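Local coordinates for protein flavocytochrome C3 fumarate reductase (Shewanella frigidimarina, PDB 1QO8) that catalyses the reduction of fumarate to succinate with FAD and four covalently bound haems c, and may be involved in electron transport to Fe(3+), at residues M167-T172 with R238-H243; D182-F187 with L207-A212; I201-I206 with I507-S512. One frame throughout, in Å; residues are numbered along the deposited sequence.

In the fold
All six segments belong to the FAD-binding flavoprotein part of the chain. From the N terminus, contact 1 opens at strand 167-168 and closes a loop when strand 239-241 pairs with it. Nested inside that loop is contact 2, where the start of helix 184-194 meets the middle of helix 201-220; the two contacts touch, their centres about 11 Å apart. Contact 3 begins inside both loops, on the first residues of helix 201-220, and ends some 300 residues later in the loop between strands 489-505 and 512-514, so it crosses them both. Helix 201-220, shared by contacts 2 and 3, thus links helix 184-194 at one point to the loop before strand 512-514 at another.

Contact 1 of 3, residues M167-T172 with R238-H243; sequences MNAVGT and RTHRPH
Strand 167-168 forms one edge of a three-stranded antiparallel sheet near the FAD, and strand 239-241 runs beside it as the central strand. Met167 and His240 make the hydrogen-bonded pair: Met167 N donates to His240 O at 3.0 Å, and His240 N returns a nearly straight bond to Met167 O at 2.8 Å (172° at the hydrogen), coming from above the carbonyl plane. The same oxygen takes a second hydrogen from His240 ND1 at 3.2 Å, this one in both the carbonyl plane and the ring plane. With CG beside its own backbone N (chi1 -54°), the imidazole meets segment 167-172 with its edge, Met167 O, Ala169 O and Thr172 OG1 all lying near the ring plane; its far nitrogen reaches Thr172 tip to tip, His240 NE2 to Thr172 OG1 at 2.7 Å. Thr172 is the N-cap residue of helix 173-177, its OG1 capping Gln175 N. Asn168 and Thr239, the non-hydrogen-bonded pair, lie side by side; Thr239 OG1 gives its hydrogen to Asn168 OD1 at 2.8 Å, almost along the C=O axis (164°). Asn168 ND2 donates to Gly541 O and Asn543 OD1, and its backbone bonds to Gly542, a succinate-binding position by similarity; the Asn168 side chain is about 6 Å from the FAD. Thr239 OG1 also pairs with Ser231 OG. Arg238 and Thr239 both face Lys229 of strand 227-229, a classic beta bulge. Arg238 O accepts from Ala169 N at 3.1 Å, while Arg238 CG presses tightly against Ala169 O at 2.9 Å. The bent arginine chain ends in salt bridges to Asp182 and Asp190. Gripped at both nitrogens, the buried His240 ring has its rotation fixed and couples the sheet to a helix N terminus.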
ATOM      1  N   MET A 167      20.908 -13.707 -15.443  1.00 42.18           N
ATOM      2  CA  MET A 167      19.835 -14.572 -15.002  1.00 44.99           C
ATOM      3  C   MET A 167      20.397 -15.661 -14.085  1.00 46.00           C
ATOM      4  O   MET A 167      21.380 -16.334 -14.440  1.00 44.75           O
ATOM      5  CB  MET A 167      19.247 -15.195 -16.281  1.00 43.39           C
ATOM      6  CG  MET A 167      18.132 -16.184 -15.974  1.00 47.71           C
ATOM      7  SD  MET A 167      17.123 -16.803 -17.308  1.00 46.65           S
ATOM      8  CE  MET A 167      16.175 -18.034 -16.430  1.00 48.20           C
ATOM      9  N   ASN A 168      19.925 -15.710 -12.857  1.00 48.08           N
ATOM     10  CA  ASN A 168      20.220 -16.729 -11.869  1.00 48.18           C
ATOM     11  C   ASN A 168      19.572 -18.050 -12.214  1.00 47.29           C
ATOM     12  O   ASN A 168      18.446 -18.146 -12.703  1.00 49.07           O
ATOM     13  CB  ASN A 168      19.767 -16.246 -10.449  1.00 48.12           C
ATOM     14  CG  ASN A 168      20.640 -15.130  -9.947  1.00 46.42           C
ATOM     15  OD1 ASN A 168      21.779 -14.948 -10.422  1.00 47.86           O
ATOM     16  ND2 ASN A 168      20.235 -14.281  -9.010  1.00 47.29           N
ATOM     17  N   ALA A 169      20.358 -19.120 -12.134  1.00 47.91           N
ATOM     18  CA  ALA A 169      19.786 -20.482 -12.258  1.00 48.57           C
ATOM     19  C   ALA A 169      20.686 -21.450 -11.482  1.00 50.01           C
ATOM     20  O   ALA A 169      21.864 -21.196 -11.213  1.00 51.78           O
ATOM     21  CB  ALA A 169      19.659 -20.907 -13.697  1.00 45.28           C
ATOM     22  N   VAL A 170      20.144 -22.568 -11.069  1.00 51.99           N
ATOM     23  CA  VAL A 170      20.854 -23.565 -10.298  1.00 52.20           C
ATOM     24  C   VAL A 170      20.794 -24.874 -11.102  1.00 51.59           C
ATOM     25  O   VAL A 170      19.696 -25.190 -11.517  1.00 49.23           O
ATOM     26  CB  VAL A 170      20.247 -23.827  -8.913  1.00 52.45           C
ATOM     27  CG1 VAL A 170      18.751 -24.063  -8.859  1.00 53.72           C
ATOM     28  CG2 VAL A 170      20.898 -25.117  -8.349  1.00 51.83           C
ATOM     29  N   GLY A 171      21.904 -25.586 -11.220  1.00 52.86           N
ATOM     30  CA  GLY A 171      21.896 -26.860 -11.935  1.00 51.83           C
ATOM     31  C   GLY A 171      22.123 -26.702 -13.421  1.00 50.37           C
ATOM     32  O   GLY A 171      21.605 -27.507 -14.196  1.00 51.32           O
ATOM     33  N   THR A 172      22.850 -25.704 -13.888  1.00 52.12           N
ATOM     34  CA  THR A 172      22.973 -25.601 -15.362  1.00 52.92           C
ATOM     35  C   THR A 172      24.246 -26.272 -15.834  1.00 54.42           C
ATOM     36  O   THR A 172      25.236 -26.547 -15.148  1.00 53.60           O
ATOM     37  CB  THR A 172      22.951 -24.141 -15.849  1.00 53.42           C
ATOM     38  OG1 THR A 172      24.120 -23.509 -15.329  1.00 50.02           O
ATOM     39  CG2 THR A 172      21.688 -23.423 -15.390  1.00 54.29           C
ATOM     40  N   ARG A 238      26.095 -18.133  -9.964  1.00 49.29           N
ATOM     41  CA  ARG A 238      24.829 -18.666 -10.518  1.00 49.68           C
ATOM     42  C   ARG A 238      24.241 -17.788 -11.600  1.00 47.52           C
ATOM     43  O   ARG A 238      23.191 -17.978 -12.186  1.00 51.21           O
ATOM     44  CB  ARG A 238      23.855 -18.446  -9.325  1.00 53.39           C
ATOM     45  CG  ARG A 238      23.005 -19.638  -9.013  1.00 54.52           C
ATOM     46  CD  ARG A 238      22.113 -19.293  -7.817  1.00 52.36           C
ATOM     47  NE  ARG A 238      22.451 -20.249  -6.768  1.00 51.45           N
ATOM     48  CZ  ARG A 238      22.667 -19.779  -5.531  1.00 51.07           C
ATOM     49  NH1 ARG A 238      22.577 -18.500  -5.183  1.00 47.60           N
ATOM     50  NH2 ARG A 238      23.029 -20.679  -4.635  1.00 51.29           N
ATOM     51  N   THR A 239      24.821 -16.663 -11.902  1.00 49.72           N
ATOM     52  CA  THR A 239      24.340 -15.629 -12.797  1.00 48.42           C
ATOM     53  C   THR A 239      24.882 -15.846 -14.207  1.00 48.99           C
ATOM     54  O   THR A 239      26.102 -15.789 -14.358  1.00 46.74           O
ATOM     55  CB  THR A 239      24.843 -14.294 -12.195  1.00 50.29           C
ATOM     56  OG1 THR A 239      24.399 -14.098 -10.845  1.00 51.61           O
ATOM     57  CG2 THR A 239      24.337 -13.151 -13.082  1.00 51.03           C
ATOM     58  N   HIS A 240      24.047 -16.122 -15.197  1.00 48.05           N
ATOM     59  CA  HIS A 240      24.378 -16.420 -16.568  1.00 46.48           C
ATOM     60  C   HIS A 240      24.106 -15.191 -17.462  1.00 47.60           C
ATOM     61  O   HIS A 240      23.065 -14.583 -17.295  1.00 44.42           O
ATOM     62  CB  HIS A 240      23.549 -17.580 -17.055  1.00 46.29           C
ATOM     63  CG  HIS A 240      23.618 -18.818 -16.222  1.00 46.38           C
ATOM     64  ND1 HIS A 240      23.145 -18.916 -14.936  1.00 47.16           N
ATOM     65  CD2 HIS A 240      24.148 -20.039 -16.532  1.00 47.59           C
ATOM     66  CE1 HIS A 240      23.372 -20.131 -14.459  1.00 47.45           C
ATOM     67  NE2 HIS A 240      23.960 -20.819 -15.422  1.00 47.26           N
ATOM     68  N   ARG A 241      25.103 -14.787 -18.235  1.00 44.69           N
ATOM     69  CA  ARG A 241      25.236 -13.678 -19.097  1.00 44.90           C
ATOM     70  C   ARG A 241      25.829 -14.202 -20.436  1.00 44.35           C
ATOM     71  O   ARG A 241      26.424 -15.269 -20.477  1.00 43.14           O
ATOM     72  CB  ARG A 241      26.257 -12.673 -18.570  1.00 45.22           C
ATOM     73  CG  ARG A 241      25.962 -11.786 -17.416  1.00 48.94           C
ATOM     74  CD  ARG A 241      27.015 -10.730 -17.108  1.00 50.88           C
ATOM     75  NE  ARG A 241      26.541  -9.991 -15.913  1.00 55.24           N
ATOM     76  CZ  ARG A 241      26.823 -10.258 -14.640  1.00 57.86           C
ATOM     77  NH1 ARG A 241      27.510 -11.277 -14.145  1.00 57.73           N
ATOM     78  NH2 ARG A 241      26.315  -9.427 -13.719  1.00 58.33           N
ATOM     79  N   PRO A 242      25.650 -13.497 -21.510  1.00 44.67           N
ATOM     80  CA  PRO A 242      26.169 -13.851 -22.837  1.00 48.07           C
ATOM     81  C   PRO A 242      27.690 -13.936 -22.751  1.00 48.84           C
ATOM     82  O   PRO A 242      28.303 -13.128 -22.055  1.00 44.76           O
ATOM     83  CB  PRO A 242      25.739 -12.699 -23.780  1.00 45.21           C
ATOM     84  CG  PRO A 242      24.546 -12.140 -23.005  1.00 46.62           C
ATOM     85  CD  PRO A 242      24.996 -12.161 -21.558  1.00 43.92           C
ATOM     86  N   HIS A 243      28.288 -14.909 -23.401  1.00 54.56           N
ATOM     87  CA  HIS A 243      29.761 -15.003 -23.398  1.00 60.10           C
ATOM     88  C   HIS A 243      30.372 -13.670 -23.750  1.00 63.59           C
ATOM     89  O   HIS A 243      30.861 -12.885 -22.904  1.00 71.30           O
ATOM     90  CB  HIS A 243      30.245 -16.036 -24.416  1.00 64.10           C
ATOM     91  CG  HIS A 243      31.718 -16.349 -24.297  1.00 66.79           C
ATOM     92  ND1 HIS A 243      32.441 -16.876 -25.346  1.00 67.57           N
ATOM     93  CD2 HIS A 243      32.580 -16.183 -23.254  1.00 66.91           C
ATOM     94  CE1 HIS A 243      33.690 -17.035 -24.924  1.00 69.38           C
ATOM     95  NE2 HIS A 243      33.810 -16.619 -23.661  1.00 68.30           N
TER

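Contact 2 of 3, residues D182-F187 with L207-A212; sequences DKVEWF and LAEQSA
Ser211 OG is gripped twice: it donates to Ala208 O one helical turn back at 2.8 Å, from above the carbonyl plane, and it probably accepts from Val170 N. Its position between backbone N and carbonyl carbon (chi1 58°) lets the hydroxyl fold back onto its own helix, and this buried oxygen passes Phe187 CE2 at 4.0 Å. The rest of the helix-helix contact is apolar and centres on Phe187 and Ala208. With CG anti to the backbone N (chi1 -174°), the phenyl ring reaches across from helix 184-194 and lays one face over Ala208. Ala208 CA stands 3.9 Å from the Phe187 ring centroid, only 17° off the normal, in a CH-pi contact. Ala208 CB lies 3.5 Å from Phe187 CD1, a snug fit at the rim of the ring. Leu207 comes to the ring edge instead, its side chain crossing that of Phe187 at about a right angle, with CD2 in the ring plane and 3.9 Å from Phe187 CE1. Toward solvent, Val184 CG1, anti to its backbone N, rests 3.8 Å from the same Ala208 CB and 4.2 Å from Glu209 CG, whose extended chain it meets obliquely. With only a methyl at Ala208 the backbones come close, Val184 CA and Ala208 CA being 5.8 Å apart. Lys183 is the N-cap residue of helix 184-194, and its O receives Phe187 N, which helps to fix the backbone from which the ring projects. The helix pair touches helix 543-563 through Phe187, on Asn543, and Leu207, on Ala546 and Val550, and it touches the loop following strand 167-168 through Ser211, which packs against Ala169.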
ATOM      1  N   ASP A 182      26.269 -26.270  -6.790  1.00 63.80           N
ATOM      2  CA  ASP A 182      25.195 -25.413  -6.307  1.00 62.28           C
ATOM      3  C   ASP A 182      24.032 -26.343  -6.012  1.00 63.45           C
ATOM      4  O   ASP A 182      24.087 -27.502  -6.413  1.00 63.34           O
ATOM      5  CB  ASP A 182      24.839 -24.377  -7.356  1.00 61.44           C
ATOM      6  CG  ASP A 182      23.888 -23.261  -6.964  1.00 61.43           C
ATOM      7  OD1 ASP A 182      23.649 -23.093  -5.739  1.00 58.46           O
ATOM      8  OD2 ASP A 182      23.437 -22.536  -7.905  1.00 57.70           O
ATOM      9  N   LYS A 183      23.067 -25.939  -5.208  1.00 61.92           N
ATOM     10  CA  LYS A 183      21.937 -26.781  -4.843  1.00 62.92           C
ATOM     11  C   LYS A 183      20.703 -25.874  -4.827  1.00 60.51           C
ATOM     12  O   LYS A 183      20.813 -24.696  -4.466  1.00 59.20           O
ATOM     13  CB  LYS A 183      21.997 -27.430  -3.457  1.00 63.93           C
ATOM     14  CG  LYS A 183      23.231 -28.265  -3.197  1.00 66.50           C
ATOM     15  CD  LYS A 183      23.319 -28.822  -1.785  1.00 68.93           C
ATOM     16  CE  LYS A 183      24.712 -29.398  -1.532  1.00 71.59           C
ATOM     17  NZ  LYS A 183      24.728 -30.860  -1.860  1.00 74.31           N
ATOM     18  N   VAL A 184      19.597 -26.450  -5.201  1.00 58.86           N
ATOM     19  CA  VAL A 184      18.332 -25.742  -5.209  1.00 59.44           C
ATOM     20  C   VAL A 184      18.055 -25.084  -3.860  1.00 59.27           C
ATOM     21  O   VAL A 184      17.600 -23.933  -3.824  1.00 58.15           O
ATOM     22  CB  VAL A 184      17.207 -26.695  -5.592  1.00 60.05           C
ATOM     23  CG1 VAL A 184      15.838 -26.091  -5.296  1.00 61.62           C
ATOM     24  CG2 VAL A 184      17.260 -27.027  -7.063  1.00 61.34           C
ATOM     25  N   GLU A 185      18.381 -25.746  -2.751  1.00 58.45           N
ATOM     26  CA  GLU A 185      18.112 -25.234  -1.426  1.00 59.83           C
ATOM     27  C   GLU A 185      19.002 -24.034  -1.196  1.00 57.69           C
ATOM     28  O   GLU A 185      18.574 -23.154  -0.475  1.00 57.28           O
ATOM     29  CB  GLU A 185      18.285 -26.267  -0.293  1.00 64.63           C
ATOM     30  CG  GLU A 185      19.244 -27.413  -0.620  1.00 71.52           C
ATOM     31  CD  GLU A 185      18.660 -28.367  -1.653  1.00 73.56           C
ATOM     32  OE1 GLU A 185      17.619 -29.011  -1.408  1.00 75.28           O
ATOM     33  OE2 GLU A 185      19.224 -28.468  -2.757  1.00 75.06           O
ATOM     34  N   TRP A 186      20.217 -24.001  -1.741  1.00 55.07           N
ATOM     35  CA  TRP A 186      21.063 -22.825  -1.593  1.00 54.42           C
ATOM     36  C   TRP A 186      20.468 -21.610  -2.298  1.00 52.66           C
ATOM     37  O   TRP A 186      20.456 -20.489  -1.771  1.00 52.75           O
ATOM     38  CB  TRP A 186      22.453 -23.188  -2.099  1.00 53.74           C
ATOM     39  CG  TRP A 186      23.151 -24.193  -1.202  1.00 58.66           C
ATOM     40  CD1 TRP A 186      22.729 -24.725  -0.020  1.00 59.52           C
ATOM     41  CD2 TRP A 186      24.458 -24.741  -1.422  1.00 58.83           C
ATOM     42  NE1 TRP A 186      23.640 -25.588   0.495  1.00 60.88           N
ATOM     43  CE2 TRP A 186      24.727 -25.610  -0.347  1.00 61.12           C
ATOM     44  CE3 TRP A 186      25.398 -24.621  -2.452  1.00 58.45           C
ATOM     45  CZ2 TRP A 186      25.924 -26.350  -0.267  1.00 60.81           C
ATOM     46  CZ3 TRP A 186      26.580 -25.342  -2.362  1.00 60.87           C
ATOM     47  CH2 TRP A 186      26.829 -26.198  -1.276  1.00 60.50           C
ATOM     48  N   PHE A 187      20.022 -21.839  -3.525  1.00 51.17           N
ATOM     49  CA  PHE A 187      19.305 -20.785  -4.290  1.00 50.78           C
ATOM     50  C   PHE A 187      18.113 -20.276  -3.474  1.00 48.69           C
ATOM     51  O   PHE A 187      17.851 -19.080  -3.321  1.00 46.47           O
ATOM     52  CB  PHE A 187      18.839 -21.379  -5.637  1.00 48.25           C
ATOM     53  CG  PHE A 187      18.210 -20.420  -6.612  1.00 49.75           C
ATOM     54  CD1 PHE A 187      17.077 -19.690  -6.299  1.00 49.61           C
ATOM     55  CD2 PHE A 187      18.770 -20.202  -7.855  1.00 49.90           C
ATOM     56  CE1 PHE A 187      16.506 -18.791  -7.192  1.00 52.17           C
ATOM     57  CE2 PHE A 187      18.212 -19.302  -8.763  1.00 51.44           C
ATOM     58  CZ  PHE A 187      17.086 -18.570  -8.431  1.00 49.26           C
ATOM     59  N   LEU A 207      10.773 -20.821  -8.594  1.00 49.01           N
ATOM     60  CA  LEU A 207      11.830 -20.028  -9.200  1.00 51.27           C
ATOM     61  C   LEU A 207      13.124 -20.859  -9.258  1.00 50.48           C
ATOM     62  O   LEU A 207      13.629 -21.058 -10.358  1.00 48.77           O
ATOM     63  CB  LEU A 207      12.108 -18.698  -8.479  1.00 48.70           C
ATOM     64  CG  LEU A 207      13.145 -17.843  -9.200  1.00 51.11           C
ATOM     65  CD1 LEU A 207      12.604 -17.481 -10.570  1.00 51.77           C
ATOM     66  CD2 LEU A 207      13.503 -16.564  -8.409  1.00 49.70           C
ATOM     67  N   ALA A 208      13.582 -21.373  -8.122  1.00 49.59           N
ATOM     68  CA  ALA A 208      14.795 -22.164  -8.055  1.00 50.51           C
ATOM     69  C   ALA A 208      14.689 -23.407  -8.939  1.00 52.42           C
ATOM     70  O   ALA A 208      15.567 -23.675  -9.746  1.00 50.44           O
ATOM     71  CB  ALA A 208      15.137 -22.634  -6.631  1.00 45.33           C
ATOM     72  N   GLU A 209      13.585 -24.133  -8.819  1.00 53.06           N
ATOM     73  CA  GLU A 209      13.463 -25.424  -9.455  1.00 54.97           C
ATOM     74  C   GLU A 209      13.467 -25.361 -10.964  1.00 55.12           C
ATOM     75  O   GLU A 209      13.888 -26.324 -11.590  1.00 54.84           O
ATOM     76  CB  GLU A 209      12.170 -26.108  -8.995  1.00 56.39           C
ATOM     77  CG  GLU A 209      12.409 -26.720  -7.604  1.00 59.04           C
ATOM     78  CD  GLU A 209      11.118 -27.299  -7.038  1.00 59.94           C
ATOM     79  OE1 GLU A 209      10.027 -27.064  -7.574  1.00 59.12           O
ATOM     80  OE2 GLU A 209      11.245 -28.019  -6.016  1.00 63.02           O
ATOM     81  N   GLN A 210      12.972 -24.289 -11.566  1.00 54.75           N
ATOM     82  CA  GLN A 210      12.725 -24.197 -12.986  1.00 51.42           C
ATOM     83  C   GLN A 210      13.651 -23.234 -13.711  1.00 49.15           C
ATOM     84  O   GLN A 210      13.485 -22.916 -14.881  1.00 48.40           O
ATOM     85  CB  GLN A 210      11.248 -23.764 -13.153  1.00 54.28           C
ATOM     86  CG  GLN A 210      10.363 -25.003 -13.022  1.00 59.90           C
ATOM     87  CD  GLN A 210       8.890 -24.705 -12.908  1.00 62.35           C
ATOM     88  OE1 GLN A 210       8.212 -25.303 -12.070  1.00 64.57           O
ATOM     89  NE2 GLN A 210       8.318 -23.830 -13.747  1.00 62.58           N
ATOM     90  N   SER A 211      14.602 -22.683 -13.018  1.00 47.82           N
ATOM     91  CA  SER A 211      15.558 -21.700 -13.484  1.00 49.43           C
ATOM     92  C   SER A 211      16.494 -22.303 -14.516  1.00 49.73           C
ATOM     93  O   SER A 211      16.646 -21.601 -15.528  1.00 47.95           O
ATOM     94  CB  SER A 211      16.313 -21.080 -12.322  1.00 48.88           C
ATOM     95  OG  SER A 211      17.020 -21.976 -11.487  1.00 49.80           O
ATOM     96  N   ALA A 212      17.043 -23.515 -14.332  1.00 48.44           N
ATOM     97  CA  ALA A 212      17.866 -24.109 -15.391  1.00 51.13           C
ATOM     98  C   ALA A 212      17.110 -24.370 -16.681  1.00 52.76           C
ATOM     99  O   ALA A 212      17.514 -24.078 -17.806  1.00 53.76           O
ATOM    100  CB  ALA A 212      18.421 -25.489 -14.915  1.00 51.36           C
TER

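Contact 3 of 3, residues I201-I206 with I507-S512; sequences IKLVTI and INTTAS
A type I beta turn, Asn508 to Ala511, in the loop between strands 489-505 and 512-514 of the FAD-binding fold, packs on the first turns of helix 201-220. The contact is van der Waals packing, mostly of apolar carbons. Thr509 is its centre: its methyl, CG2, lies 3.9 Å from Lys202 CB and 4.1 Å from Leu203 CD2. Ile206 crosses Thr509 at about a right angle, bringing its CD1 tip to 3.7 Å from Thr509 CB. Leu203, with CG beside the backbone N, straddles the start of the turn; CD2 reaches Asn508 O at 3.8 Å and CD1 meets Ile507 CG2, the side chains again crossing. Behind this, Ile206 leans on Val550, Phe551 and Ile554 of helix 543-563, so that helix backs the same residue that touches the turn. Polar bonds stay within each segment. On the helix, Ile201 O accepts both Thr205 N and Thr205 OG1, which satisfies the threonine hydroxyl. In the turn, Ala511 N binds Asn508 O at 2.9 Å, and the Asn508 side chain is bonded at both ends of its amide, ND2 giving to Thr510 OG1 and OD1 accepting from Ser512 N at 2.6 Å, almost along the C=O axis.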
ATOM      1  N   ILE A 201       7.653 -18.434  -0.069  1.00 51.58           N
ATOM      2  CA  ILE A 201       8.567 -19.562  -0.164  1.00 53.37           C
ATOM      3  C   ILE A 201       8.150 -20.501  -1.274  1.00 51.93           C
ATOM      4  O   ILE A 201       9.049 -21.112  -1.854  1.00 51.41           O
ATOM      5  CB  ILE A 201       8.784 -20.336   1.156  1.00 53.76           C
ATOM      6  CG1 ILE A 201       9.803 -21.451   1.028  1.00 57.27           C
ATOM      7  CG2 ILE A 201       7.465 -20.962   1.645  1.00 52.56           C
ATOM      8  CD1 ILE A 201      11.260 -21.116   1.060  1.00 59.22           C
ATOM      9  N   LYS A 202       6.870 -20.600  -1.592  1.00 52.05           N
ATOM     10  CA  LYS A 202       6.439 -21.432  -2.687  1.00 54.51           C
ATOM     11  C   LYS A 202       6.834 -20.853  -4.047  1.00 52.67           C
ATOM     12  O   LYS A 202       7.151 -21.608  -4.976  1.00 48.13           O
ATOM     13  CB  LYS A 202       4.916 -21.662  -2.633  1.00 57.97           C
ATOM     14  CG  LYS A 202       4.428 -21.999  -1.249  1.00 62.47           C
ATOM     15  CD  LYS A 202       2.979 -21.673  -0.968  1.00 67.41           C
ATOM     16  CE  LYS A 202       2.424 -20.388  -1.562  1.00 67.83           C
ATOM     17  NZ  LYS A 202       1.560 -19.694  -0.545  1.00 70.36           N
ATOM     18  N   LEU A 203       6.791 -19.512  -4.127  1.00 50.89           N
ATOM     19  CA  LEU A 203       7.147 -18.927  -5.443  1.00 47.17           C
ATOM     20  C   LEU A 203       8.656 -19.085  -5.619  1.00 45.60           C
ATOM     21  O   LEU A 203       9.130 -19.446  -6.701  1.00 44.57           O
ATOM     22  CB  LEU A 203       6.635 -17.493  -5.464  1.00 45.94           C
ATOM     23  CG  LEU A 203       5.141 -17.235  -5.348  1.00 46.84           C
ATOM     24  CD1 LEU A 203       4.890 -15.729  -5.474  1.00 45.65           C
ATOM     25  CD2 LEU A 203       4.357 -17.998  -6.424  1.00 44.00           C
ATOM     26  N   VAL A 204       9.406 -18.892  -4.530  1.00 45.08           N
ATOM     27  CA  VAL A 204      10.853 -19.010  -4.523  1.00 47.70           C
ATOM     28  C   VAL A 204      11.325 -20.394  -4.928  1.00 51.60           C
ATOM     29  O   VAL A 204      12.325 -20.493  -5.662  1.00 49.20           O
ATOM     30  CB  VAL A 204      11.493 -18.579  -3.187  1.00 46.00           C
ATOM     31  CG1 VAL A 204      13.000 -18.631  -3.179  1.00 44.17           C
ATOM     32  CG2 VAL A 204      11.067 -17.115  -2.970  1.00 43.86           C
ATOM     33  N   THR A 205      10.670 -21.428  -4.380  1.00 51.18           N
ATOM     34  CA  THR A 205      10.964 -22.809  -4.734  1.00 51.51           C
ATOM     35  C   THR A 205      10.779 -23.121  -6.205  1.00 50.51           C
ATOM     36  O   THR A 205      11.664 -23.708  -6.834  1.00 50.63           O
ATOM     37  CB  THR A 205      10.075 -23.753  -3.835  1.00 50.44           C
ATOM     38  OG1 THR A 205      10.473 -23.467  -2.477  1.00 50.76           O
ATOM     39  CG2 THR A 205      10.305 -25.213  -4.138  1.00 48.13           C
ATOM     40  N   ILE A 206       9.680 -22.746  -6.816  1.00 51.27           N
ATOM     41  CA  ILE A 206       9.471 -22.824  -8.260  1.00 52.04           C
ATOM     42  C   ILE A 206      10.493 -22.035  -9.068  1.00 51.83           C
ATOM     43  O   ILE A 206      11.001 -22.540 -10.094  1.00 48.51           O
ATOM     44  CB  ILE A 206       8.068 -22.318  -8.614  1.00 53.19           C
ATOM     45  CG1 ILE A 206       7.101 -23.390  -8.027  1.00 54.13           C
ATOM     46  CG2 ILE A 206       7.844 -22.095 -10.092  1.00 52.28           C
ATOM     47  CD1 ILE A 206       5.650 -23.155  -8.310  1.00 54.31           C
ATOM     48  N   ILE A 507      -0.258 -13.263  -6.477  1.00 41.14           N
ATOM     49  CA  ILE A 507      -0.255 -14.425  -7.389  1.00 45.54           C
ATOM     50  C   ILE A 507      -0.225 -15.724  -6.639  1.00 48.00           C
ATOM     51  O   ILE A 507       0.293 -15.686  -5.509  1.00 44.64           O
ATOM     52  CB  ILE A 507       0.931 -14.118  -8.318  1.00 49.05           C
ATOM     53  CG1 ILE A 507       0.268 -13.886  -9.685  1.00 50.76           C
ATOM     54  CG2 ILE A 507       2.115 -15.035  -8.405  1.00 49.63           C
ATOM     55  CD1 ILE A 507       0.665 -12.610 -10.320  1.00 55.66           C
ATOM     56  N   ASN A 508      -0.779 -16.798  -7.221  1.00 49.83           N
ATOM     57  CA  ASN A 508      -0.496 -18.135  -6.716  1.00 52.32           C
ATOM     58  C   ASN A 508       0.645 -18.751  -7.503  1.00 53.16           C
ATOM     59  O   ASN A 508       1.198 -18.217  -8.463  1.00 51.27           O
ATOM     60  CB  ASN A 508      -1.752 -19.036  -6.867  1.00 55.51           C
ATOM     61  CG  ASN A 508      -1.826 -19.562  -8.284  1.00 58.24           C
ATOM     62  OD1 ASN A 508      -1.964 -18.991  -9.358  1.00 53.83           O
ATOM     63  ND2 ASN A 508      -1.564 -20.906  -8.305  1.00 64.76           N
ATOM     64  N   THR A 509       0.902 -20.026  -7.230  1.00 55.07           N
ATOM     65  CA  THR A 509       1.929 -20.770  -7.923  1.00 54.48           C
ATOM     66  C   THR A 509       1.585 -21.057  -9.357  1.00 53.36           C
ATOM     67  O   THR A 509       2.561 -21.302 -10.066  1.00 54.87           O
ATOM     68  CB  THR A 509       2.324 -22.072  -7.213  1.00 54.77           C
ATOM     69  OG1 THR A 509       1.246 -22.982  -7.272  1.00 52.54           O
ATOM     70  CG2 THR A 509       2.656 -21.713  -5.774  1.00 54.45           C
ATOM     71  N   THR A 510       0.340 -20.954  -9.811  1.00 51.69           N
ATOM     72  CA  THR A 510       0.096 -21.134 -11.239  1.00 49.80           C
ATOM     73  C   THR A 510      -0.048 -19.778 -11.896  1.00 46.08           C
ATOM     74  O   THR A 510      -0.477 -19.656 -13.034  1.00 46.92           O
ATOM     75  CB  THR A 510      -1.160 -22.003 -11.486  1.00 53.27           C
ATOM     76  OG1 THR A 510      -2.182 -21.437 -10.680  1.00 54.07           O
ATOM     77  CG2 THR A 510      -0.885 -23.477 -11.114  1.00 54.64           C
ATOM     78  N   ALA A 511       0.291 -18.704 -11.189  1.00 45.42           N
ATOM     79  CA  ALA A 511       0.361 -17.356 -11.690  1.00 45.53           C
ATOM     80  C   ALA A 511      -1.016 -16.815 -12.017  1.00 45.42           C
ATOM     81  O   ALA A 511      -1.115 -15.878 -12.834  1.00 46.57           O
ATOM     82  CB  ALA A 511       1.247 -17.192 -12.934  1.00 43.46           C
ATOM     83  N   SER A 512      -2.051 -17.315 -11.341  1.00 47.02           N
ATOM     84  CA  SER A 512      -3.317 -16.603 -11.329  1.00 47.82           C
ATOM     85  C   SER A 512      -3.155 -15.363 -10.434  1.00 47.35           C
ATOM     86  O   SER A 512      -2.560 -15.572  -9.360  1.00 46.33           O
ATOM     87  CB  SER A 512      -4.404 -17.460 -10.632  1.00 52.07           C
ATOM     88  OG  SER A 512      -4.920 -18.380 -11.584  1.00 52.98           O
TER